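Local coordinates for protein putative citrate lyase, alfa subunit (Streptococcus mutans, PDB 2HJ0) that is of unknown function but probably belongs to the citrate lyase alpha-subunit (CitF) family, with a fold built on two mixed beta sheets, at residues F290-E293 / Q294-D298; K39-K42 / P43-K47; P108-D111 / H112-G116. All blocks are in the same frame, centred on the assembly; numbering follows the deposited sequence.

Interaction 1. Residues F290-E293 / Q294-D298; sequences FMRE and QMIKD
Glu-293 reaches one helical turn forward to Lys-297, the two side chains running alongside each other and pointing the same way. The carboxylate and the ammonium form a salt bridge, OE2 of Glu-293 lying 3.0 Å from NZ of Lys-297, although as a hydrogen bond it is weak. Glu-293 holds CG anti to the backbone N (chi1 -168°) and stays extended beyond it, whereas the lysine chain runs straight until a final bend at chi4 turns NZ back to the acid. Opposite charges four residues apart suit this exposed flank of the helix. Beneath them Lys-297 N donates to Glu-293 O at 2.9 Å, the ordinary helical bond. All this happens on helix 282-297, the connection of a beta-alpha-beta unit between strands 275-277 and 302-305. One residue back, Arg-292 and Ile-296 repeat the side-by-side pattern, here with a methyl lying against a charged, flat group. CD1 of Ile-296 comes over one face of the guanidinium, 3.8 Å from CZ of Arg-292. An isoleucine methyl serves well there, covering the flat face without competing for its N-H groups, and NH1 is engaged in a salt bridge with Glu-319. The buried selenomethionines take the inner side: Met-291 packs on Ile-264 of helix 251-265, and Met-295 N bonds to Met-291 O at 2.8 Å.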
loop_
_atom_site.group_PDB
_atom_site.type_symbol
_atom_site.label_atom_id
_atom_site.label_comp_id
_atom_site.label_asym_id
_atom_site.label_seq_id
_atom_site.Cartn_x
_atom_site.Cartn_y
_atom_site.Cartn_z
ATOM N N PHE A 290 -2.092 30.195 -19.896
ATOM C CA PHE A 290 -0.955 30.982 -20.368
ATOM C C PHE A 290 0.325 30.176 -20.300
ATOM O O PHE A 290 1.199 30.302 -21.155
ATOM C CB PHE A 290 -0.813 32.266 -19.541
ATOM C CG PHE A 290 -2.049 33.109 -19.541
ATOM C CD1 PHE A 290 -3.109 32.803 -18.700
ATOM C CD2 PHE A 290 -2.185 34.165 -20.437
ATOM C CE1 PHE A 290 -4.290 33.531 -18.753
ATOM C CE2 PHE A 290 -3.361 34.901 -20.501
ATOM C CZ PHE A 290 -4.417 34.583 -19.659
HETATM N N MSE A 291 0.420 29.336 -19.281
HETATM C CA MSE A 291 1.593 28.504 -19.095
HETATM C C MSE A 291 1.752 27.555 -20.289
HETATM O O MSE A 291 2.840 27.449 -20.868
HETATM C CB MSE A 291 1.450 27.709 -17.799
HETATM C CG MSE A 291 2.722 27.605 -16.984
HETATM SE SE MSE A 291 2.488 26.403 -15.501
HETATM C CE MSE A 291 1.169 27.422 -14.509
ATOM N N ARG A 292 0.657 26.878 -20.646
ATOM C CA ARG A 292 0.628 25.943 -21.773
ATOM C C ARG A 292 1.154 26.627 -23.042
ATOM O O ARG A 292 2.040 26.104 -23.720
ATOM C CB ARG A 292 -0.807 25.433 -22.017
ATOM C CG ARG A 292 -0.912 24.329 -23.073
ATOM C CD ARG A 292 -2.336 23.816 -23.250
ATOM N NE ARG A 292 -3.088 24.628 -24.198
ATOM C CZ ARG A 292 -3.154 24.398 -25.506
ATOM N NH1 ARG A 292 -2.519 23.361 -26.037
ATOM N NH2 ARG A 292 -3.835 25.227 -26.293
ATOM N N GLU A 293 0.596 27.795 -23.348
ATOM C CA GLU A 293 0.986 28.578 -24.507
ATOM C C GLU A 293 2.501 28.764 -24.536
ATOM O O GLU A 293 3.143 28.524 -25.552
ATOM C CB GLU A 293 0.292 29.940 -24.457
ATOM C CG GLU A 293 0.375 30.754 -25.741
ATOM C CD GLU A 293 -0.093 32.195 -25.554
ATOM O OE1 GLU A 293 -1.239 32.395 -25.083
ATOM O OE2 GLU A 293 0.683 33.127 -25.883
ATOM N N GLN A 294 3.073 29.185 -23.417
ATOM C CA GLN A 294 4.511 29.384 -23.350
ATOM C C GLN A 294 5.261 28.080 -23.477
ATOM O O GLN A 294 6.361 28.047 -24.017
ATOM C CB GLN A 294 4.899 30.066 -22.041
ATOM C CG GLN A 294 5.166 31.559 -22.179
ATOM C CD GLN A 294 6.525 31.853 -22.770
ATOM O OE1 GLN A 294 6.871 31.359 -23.841
ATOM N NE2 GLN A 294 7.310 32.667 -22.069
HETATM N N MSE A 295 4.679 27.003 -22.966
HETATM C CA MSE A 295 5.337 25.706 -23.051
HETATM C C MSE A 295 5.323 25.221 -24.487
HETATM O O MSE A 295 6.208 24.474 -24.899
HETATM C CB MSE A 295 4.637 24.681 -22.167
HETATM C CG MSE A 295 4.813 24.910 -20.676
HETATM SE SE MSE A 295 3.628 23.779 -19.620
HETATM C CE MSE A 295 4.609 22.104 -19.809
ATOM N N ILE A 296 4.304 25.636 -25.237
ATOM C CA ILE A 296 4.190 25.250 -26.632
ATOM C C ILE A 296 5.174 26.075 -27.473
ATOM O O ILE A 296 5.878 25.514 -28.301
ATOM C CB ILE A 296 2.740 25.424 -27.142
ATOM C CG1 ILE A 296 1.827 24.411 -26.462
ATOM C CG2 ILE A 296 2.684 25.205 -28.638
ATOM C CD1 ILE A 296 0.367 24.567 -26.802
ATOM N N LYS A 297 5.233 27.388 -27.249
ATOM C CA LYS A 297 6.161 28.246 -27.985
ATOM C C LYS A 297 7.543 27.599 -27.916
ATOM O O LYS A 297 8.211 27.406 -28.938
ATOM C CB LYS A 297 6.236 29.648 -27.366
ATOM C CG LYS A 297 4.916 30.430 -27.351
ATOM C CD LYS A 297 5.098 31.851 -26.787
ATOM C CE LYS A 297 3.753 32.561 -26.598
ATOM N NZ LYS A 297 2.949 32.646 -27.861
ATOM N N ASP A 298 7.961 27.286 -26.692
ATOM C CA ASP A 298 9.230 26.619 -26.442
ATOM C C ASP A 298 8.868 25.155 -26.650
ATOM O O ASP A 298 7.714 24.843 -26.917
ATOM C CB ASP A 298 9.691 26.853 -24.996
ATOM C CG ASP A 298 9.730 28.333 -24.621
ATOM O OD1 ASP A 298 10.378 29.115 -25.345
ATOM O OD2 ASP A 298 9.112 28.718 -23.602
#

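Interaction 2. Residues K39-K42 / P43-K47; sequences KPVK and PSDDK
A tight surface reversal joins Val-41 and Lys-42 to Asp-45: a type I beta turn from Lys-42 to Asp-45, in the loop that leads from strand 37-38 to strand 48-49, an edge strand, within this chain, of the ten-stranded mixed sheet. Asp-45 N closes the turn on Lys-42 O at 2.7 Å. Pro-43 suits the second position, because its ring holds phi near the -60° that a type I turn needs there. The aspartate also reaches back across the turn, OD2 of Asp-45 accepting from Lys-42 N at 2.6 Å from above the carboxylate plane. With CG beside its own backbone N (chi1 -76°), Asp-45 brings the carboxylate to that N-H, and the turn is thus gripped by a backbone bond and a side-chain bond between the same two residues. An aspartate suits the place, its carboxylate oxygen being an acceptor that reaches the Lys-42 N-H. CG1 of the beta-branched Val-41 packs against the aspartate's methylene, 3.4 Å from CB of Asp-45. The second subunit borders the loop: it makes backbone hydrogen bonds with Val-41, and its Asn-365 packs on Pro-43. Lys-47 carries its ammonium to Tyr-175 O and to Lys-360 O of the second subunit, and also makes a cation-pi contact with Tyr-175. The aliphatic part of Lys-42 runs at a slant to the aspartate side chain, and CG of Lys-42 lies 3.3 Å from OD2 of Asp-45.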
loop_
_atom_site.group_PDB
_atom_site.type_symbol
_atom_site.label_atom_id
_atom_site.label_comp_id
_atom_site.label_asym_id
_atom_site.label_seq_id
_atom_site.Cartn_x
_atom_site.Cartn_y
_atom_site.Cartn_z
ATOM N N LYS A 39 -8.027 -7.302 13.919
ATOM C CA LYS A 39 -8.899 -8.397 14.320
ATOM C C LYS A 39 -8.886 -9.414 13.181
ATOM O O LYS A 39 -9.548 -9.232 12.160
ATOM C CB LYS A 39 -10.328 -7.908 14.563
ATOM C CG LYS A 39 -10.487 -7.012 15.790
ATOM C CD LYS A 39 -11.945 -6.592 15.987
ATOM C CE LYS A 39 -12.190 -6.018 17.387
ATOM N NZ LYS A 39 -13.644 -5.694 17.591
ATOM N N PRO A 40 -8.120 -10.504 13.343
ATOM C CA PRO A 40 -8.019 -11.550 12.321
ATOM C C PRO A 40 -9.379 -12.061 11.901
ATOM O O PRO A 40 -10.294 -12.162 12.713
ATOM C CB PRO A 40 -7.178 -12.621 13.007
ATOM C CG PRO A 40 -7.545 -12.453 14.457
ATOM C CD PRO A 40 -7.505 -10.949 14.609
ATOM N N VAL A 41 -9.515 -12.380 10.626
ATOM C CA VAL A 41 -10.784 -12.877 10.130
ATOM C C VAL A 41 -10.723 -14.388 9.916
ATOM O O VAL A 41 -9.788 -14.897 9.302
ATOM C CB VAL A 41 -11.159 -12.168 8.802
ATOM C CG1 VAL A 41 -12.413 -12.763 8.223
ATOM C CG2 VAL A 41 -11.365 -10.681 9.053
ATOM N N LYS A 42 -11.707 -15.108 10.442
ATOM C CA LYS A 42 -11.745 -16.551 10.268
ATOM C C LYS A 42 -12.130 -16.803 8.821
ATOM O O LYS A 42 -12.909 -16.049 8.237
ATOM C CB LYS A 42 -12.787 -17.182 11.188
ATOM C CG LYS A 42 -12.558 -16.928 12.659
ATOM C CD LYS A 42 -13.753 -17.365 13.474
ATOM C CE LYS A 42 -13.511 -17.091 14.947
ATOM N NZ LYS A 42 -14.666 -17.514 15.794
ATOM N N PRO A 43 -11.604 -17.876 8.227
ATOM C CA PRO A 43 -11.898 -18.216 6.839
ATOM C C PRO A 43 -13.386 -18.302 6.495
ATOM O O PRO A 43 -13.764 -18.211 5.325
ATOM C CB PRO A 43 -11.183 -19.548 6.666
ATOM C CG PRO A 43 -11.256 -20.138 8.024
ATOM C CD PRO A 43 -10.865 -18.971 8.872
ATOM N N SER A 44 -14.232 -18.478 7.501
ATOM C CA SER A 44 -15.661 -18.570 7.245
ATOM C C SER A 44 -16.380 -17.283 7.640
ATOM O O SER A 44 -17.604 -17.208 7.578
ATOM C CB SER A 44 -16.274 -19.730 8.035
ATOM O OG SER A 44 -16.407 -19.371 9.408
ATOM N N ASP A 45 -15.638 -16.272 8.064
ATOM C CA ASP A 45 -16.285 -15.032 8.465
ATOM C C ASP A 45 -16.810 -14.213 7.300
ATOM O O ASP A 45 -16.155 -14.096 6.263
ATOM C CB ASP A 45 -15.338 -14.156 9.278
ATOM C CG ASP A 45 -15.164 -14.644 10.698
ATOM O OD1 ASP A 45 -16.102 -15.287 11.238
ATOM O OD2 ASP A 45 -14.092 -14.355 11.277
ATOM N N ASP A 46 -17.991 -13.633 7.480
ATOM C CA ASP A 46 -18.584 -12.801 6.445
ATOM C C ASP A 46 -18.311 -11.349 6.819
ATOM O O ASP A 46 -18.675 -10.923 7.908
ATOM C CB ASP A 46 -20.087 -13.041 6.369
ATOM C CG ASP A 46 -20.661 -12.691 5.012
ATOM O OD1 ASP A 46 -20.419 -11.556 4.523
ATOM O OD2 ASP A 46 -21.354 -13.557 4.435
ATOM N N LYS A 47 -17.671 -10.589 5.936
ATOM C CA LYS A 47 -17.372 -9.192 6.247
ATOM C C LYS A 47 -18.467 -8.221 5.786
ATOM O O LYS A 47 -18.438 -7.047 6.143
ATOM C CB LYS A 47 -16.007 -8.801 5.650
ATOM C CG LYS A 47 -14.834 -9.649 6.183
ATOM C CD LYS A 47 -13.529 -9.474 5.385
ATOM C CE LYS A 47 -12.831 -8.154 5.676
ATOM N NZ LYS A 47 -11.605 -7.960 4.846
#

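Interaction 3. Residues P108-D111 / H112-G116; sequences PLID and HIKNG
Leu-109 and Ile-113, one helical turn apart, cross obliquely, and the leucine CD2 meets CG1 of Ile-113 at 3.8 Å. Both are branched, buried and apolar, as befits the inward side of a helix. Ile-113 places CG1 beside its own backbone N (chi1 -65°), which directs that branch back over the preceding turn toward the leucine. Ile-110 and Lys-114 behave differently: they lie alongside each other and point the same way, with CG2 of the isoleucine 3.8 Å from CE of the lysine. The fully extended lysine thereby lends methylenes to the hydrophobic neighbour. Asp-111 is exposed like the lysine, and its OD1 stays 4.9 Å from NZ of Lys-114, a separation at which a weak attraction is possible, though the charged atoms do not touch. With CG beside its own backbone N (chi1 -63°), His-112 turns its ring back along the chain and sets CD2 3.1 Å from Pro-108 O, the oxygen standing obliquely to the ring, while CA of Leu-109 is at the ring edge. In the backbone, Ile-113 N is shared between Leu-109 O and Ile-110 O, and Ile-110 O also takes Lys-114 N. Helix 109-114 links strands 95-99 and 118-123 in a beta-alpha-beta unit; Leu-109 packs on Val-118 of the second strand and Val-130 of helix 127-135, Ile-113 on Ile-121 and Ile-134 of the same two elements, and His-112 touches Ala-88 of helix 79-89.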
loop_
_atom_site.group_PDB
_atom_site.type_symbol
_atom_site.label_atom_id
_atom_site.label_comp_id
_atom_site.label_asym_id
_atom_site.label_seq_id
_atom_site.Cartn_x
_atom_site.Cartn_y
_atom_site.Cartn_z
ATOM N N PRO A 108 -25.865 18.828 9.412
ATOM C CA PRO A 108 -26.406 18.019 10.507
ATOM C C PRO A 108 -25.460 17.895 11.698
ATOM O O PRO A 108 -25.889 17.658 12.821
ATOM C CB PRO A 108 -26.661 16.681 9.832
ATOM C CG PRO A 108 -27.093 17.099 8.471
ATOM C CD PRO A 108 -26.066 18.141 8.123
ATOM N N LEU A 109 -24.168 18.059 11.437
ATOM C CA LEU A 109 -23.150 17.977 12.473
ATOM C C LEU A 109 -23.453 18.951 13.605
ATOM O O LEU A 109 -23.291 18.613 14.775
ATOM C CB LEU A 109 -21.783 18.320 11.896
ATOM C CG LEU A 109 -20.561 17.551 12.369
ATOM C CD1 LEU A 109 -19.330 18.433 12.103
ATOM C CD2 LEU A 109 -20.636 17.202 13.843
ATOM N N ILE A 110 -23.893 20.158 13.259
ATOM C CA ILE A 110 -24.172 21.164 14.275
ATOM C C ILE A 110 -25.013 20.632 15.438
ATOM O O ILE A 110 -24.610 20.748 16.598
ATOM C CB ILE A 110 -24.834 22.406 13.654
ATOM C CG1 ILE A 110 -23.940 22.961 12.543
ATOM C CG2 ILE A 110 -25.029 23.475 14.718
ATOM C CD1 ILE A 110 -24.541 24.115 11.802
ATOM N N ASP A 111 -26.161 20.030 15.143
ATOM C CA ASP A 111 -26.993 19.485 16.209
ATOM C C ASP A 111 -26.279 18.408 17.014
ATOM O O ASP A 111 -26.433 18.340 18.234
ATOM C CB ASP A 111 -28.297 18.900 15.664
ATOM C CG ASP A 111 -29.334 19.965 15.357
ATOM O OD1 ASP A 111 -29.414 20.962 16.105
ATOM O OD2 ASP A 111 -30.084 19.797 14.377
ATOM N N HIS A 112 -25.504 17.556 16.347
ATOM C CA HIS A 112 -24.789 16.492 17.059
ATOM C C HIS A 112 -23.792 17.078 18.055
ATOM O O HIS A 112 -23.421 16.432 19.037
ATOM C CB HIS A 112 -24.040 15.583 16.077
ATOM C CG HIS A 112 -24.931 14.844 15.131
ATOM N ND1 HIS A 112 -25.902 13.963 15.557
ATOM C CD2 HIS A 112 -24.999 14.856 13.778
ATOM C CE1 HIS A 112 -26.531 13.466 14.507
ATOM N NE2 HIS A 112 -26.002 13.992 13.414
ATOM N N ILE A 113 -23.354 18.299 17.780
ATOM C CA ILE A 113 -22.412 18.983 18.642
ATOM C C ILE A 113 -23.178 19.515 19.847
ATOM O O ILE A 113 -22.802 19.274 20.994
ATOM C CB ILE A 113 -21.725 20.157 17.893
ATOM C CG1 ILE A 113 -20.874 19.608 16.739
ATOM C CG2 ILE A 113 -20.865 20.958 18.853
ATOM C CD1 ILE A 113 -20.159 20.663 15.936
ATOM N N LYS A 114 -24.266 20.227 19.580
ATOM C CA LYS A 114 -25.089 20.787 20.643
ATOM C C LYS A 114 -25.580 19.730 21.637
ATOM O O LYS A 114 -25.658 19.995 22.841
ATOM C CB LYS A 114 -26.275 21.536 20.033
ATOM C CG LYS A 114 -25.856 22.768 19.261
ATOM C CD LYS A 114 -27.035 23.483 18.639
ATOM C CE LYS A 114 -26.568 24.740 17.913
ATOM N NZ LYS A 114 -27.704 25.452 17.258
ATOM N N ASN A 115 -25.881 18.530 21.133
ATOM C CA ASN A 115 -26.375 17.433 21.969
ATOM C C ASN A 115 -25.288 16.528 22.538
ATOM O O ASN A 115 -25.575 15.453 23.077
ATOM C CB ASN A 115 -27.379 16.589 21.186
ATOM C CG ASN A 115 -28.566 17.398 20.727
ATOM O OD1 ASN A 115 -29.071 18.237 21.480
ATOM N ND2 ASN A 115 -29.031 17.155 19.490
ATOM N N GLY A 116 -24.039 16.960 22.404
ATOM C CA GLY A 116 -22.922 16.191 22.927
ATOM C C GLY A 116 -22.528 14.919 22.195
ATOM O O GLY A 116 -21.703 14.156 22.695
#

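Along the chain the order is interaction 2, interaction 3, interaction 1, and none touches another. Interactions 2 and 3 both belong to the surroundings of the ten-stranded mixed sheet: the turn leads into strand 48-49, at one edge of that sheet within the chain, while helix 109-114 connects the adjacent strands 95-99 and 118-123. Their centres lie 35 Å apart. Interaction 1 belongs to the nine-stranded sheet, whose neighbouring strands 275-277 and 302-305 are joined by helix 282-297; it is 51 Å from interaction 3, centre to centre, on the opposite side of the chain's centre, and 55 Å from interaction 2. Interactions 1 and 3 thus each lie on a crossover helix, one for each sheet, and only interaction 2 meets the second subunit.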